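Local atomic coordinates of thioesterase (Pseudomonas aeruginosa, PDB entry 2O5U), a protein that is a hot-dog-fold thioesterase that probably hydrolyses the thioester bond of fatty acyl-CoA substrates. Residues 40-45 / 83-87. Coordinates in Å, arbitrary orientation, origin at the centre of the assembly. Residue numbers count along the deposited sequence, not the author numbering.
Sequences FFDTAV and IEMGL
Start from Met85, the residue most covered by this contact: all three of its chi angles are m, curling the side chain over helical residues 40-45. Its SD comes 3.6 Å from Phe40 CB and sits obliquely to that ring, a Met-aromatic contact, while its CE meets the edge of the Phe41 ring, 3.6 Å from CD1. Ala44 CB lies 3.8 Å from Met85 CB, and the small alanine lets the backbones approach to 6.5 Å between the CA atoms of this pair. The axes of helical segment 40-45 and extended segment 83-87 approach to 9.0 Å and cross at -66°, as the long helix of a hot-dog fold lies across its antiparallel sheet; strands 15-19 and 96-105 flank 83-92. Leu87 (chi1 t, chi2 p) fills the C-terminal end, with CD1 3.8 Å from Val45 CG2 and CD2 4.1 Å from Ala44 O. At the other end Phe40, chi1 m, offers a ring face to Ile83 CD1, 4.3 Å from Phe40 CD2, in a CH-pi contact; Arg22 of the second subunit also packs on Phe40.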
# COMPACT_ATOMS: atom_id res chain seq x y z
N PHE A 40 2.10 -10.36 -1.88
CA PHE A 40 3.15 -11.39 -2.12
C PHE A 40 2.63 -12.48 -3.11
O PHE A 40 3.39 -12.89 -3.99
CB PHE A 40 3.59 -12.08 -0.82
CG PHE A 40 4.19 -11.15 0.20
CD1 PHE A 40 4.91 -10.02 -0.21
CD2 PHE A 40 4.11 -11.43 1.55
CE1 PHE A 40 5.51 -9.18 0.75
CE2 PHE A 40 4.70 -10.55 2.53
CZ PHE A 40 5.39 -9.46 2.11
N PHE A 41 1.39 -12.95 -2.96
CA PHE A 41 0.85 -13.99 -3.89
C PHE A 41 0.86 -13.43 -5.36
O PHE A 41 1.29 -14.09 -6.31
CB PHE A 41 -0.60 -14.27 -3.57
CG PHE A 41 -0.87 -15.06 -2.27
CD1 PHE A 41 0.15 -15.44 -1.40
CD2 PHE A 41 -2.18 -15.45 -1.99
CE1 PHE A 41 -0.15 -16.19 -0.23
CE2 PHE A 41 -2.48 -16.21 -0.84
CZ PHE A 41 -1.47 -16.56 0.04
N ASP A 42 0.37 -12.21 -5.52
CA ASP A 42 0.26 -11.54 -6.82
C ASP A 42 1.62 -11.35 -7.46
O ASP A 42 1.79 -11.54 -8.71
CB ASP A 42 -0.33 -10.11 -6.64
CG ASP A 42 -1.82 -10.06 -6.78
OD1 ASP A 42 -2.46 -11.13 -6.57
OD2 ASP A 42 -2.35 -8.98 -7.12
N THR A 43 2.58 -10.93 -6.62
CA THR A 43 3.96 -10.75 -7.04
C THR A 43 4.63 -12.03 -7.47
O THR A 43 5.23 -12.07 -8.53
CB THR A 43 4.78 -10.01 -5.92
OG1 THR A 43 4.12 -8.76 -5.73
CG2 THR A 43 6.25 -9.80 -6.35
N ALA A 44 4.54 -13.07 -6.64
CA ALA A 44 5.19 -14.35 -6.90
C ALA A 44 4.66 -14.93 -8.21
O ALA A 44 5.45 -15.42 -9.05
CB ALA A 44 4.87 -15.33 -5.74
N VAL A 45 3.35 -14.91 -8.37
CA VAL A 45 2.72 -15.51 -9.58
C VAL A 45 3.10 -14.70 -10.82
O VAL A 45 3.57 -15.24 -11.81
CB VAL A 45 1.18 -15.65 -9.43
CG1 VAL A 45 0.52 -15.99 -10.80
CG2 VAL A 45 0.82 -16.76 -8.47
N ILE A 83 11.76 -13.15 3.47
CA ILE A 83 10.73 -14.14 3.26
C ILE A 83 10.91 -14.75 1.86
O ILE A 83 11.68 -14.23 1.05
CB ILE A 83 9.28 -13.57 3.51
CG1 ILE A 83 8.84 -12.50 2.47
CG2 ILE A 83 9.12 -13.00 5.00
CD1 ILE A 83 8.06 -13.10 1.22
N GLU A 84 10.21 -15.83 1.62
CA GLU A 84 10.16 -16.40 0.29
C GLU A 84 8.83 -17.07 0.09
O GLU A 84 8.26 -17.64 1.04
CB GLU A 84 11.36 -17.33 0.03
CG GLU A 84 11.19 -18.73 0.39
CD GLU A 84 12.47 -19.53 0.18
OE1 GLU A 84 12.98 -19.60 -0.97
OE2 GLU A 84 12.96 -20.11 1.18
N MET A 85 8.34 -17.02 -1.15
CA MET A 85 7.05 -17.57 -1.51
C MET A 85 7.28 -18.83 -2.26
O MET A 85 8.08 -18.80 -3.21
CB MET A 85 6.28 -16.61 -2.43
CG MET A 85 6.00 -15.23 -1.84
SD MET A 85 5.14 -15.30 -0.25
CE MET A 85 3.60 -16.08 -0.66
N GLY A 86 6.64 -19.91 -1.81
CA GLY A 86 6.48 -21.15 -2.61
C GLY A 86 5.23 -21.11 -3.47
O GLY A 86 4.17 -20.60 -3.05
N LEU A 87 5.38 -21.60 -4.68
CA LEU A 87 4.33 -21.61 -5.65
C LEU A 87 4.18 -22.99 -6.29
O LEU A 87 5.19 -23.65 -6.61
CB LEU A 87 4.67 -20.57 -6.72
CG LEU A 87 3.76 -20.46 -7.95
CD1 LEU A 87 2.28 -20.19 -7.60
CD2 LEU A 87 4.31 -19.38 -8.89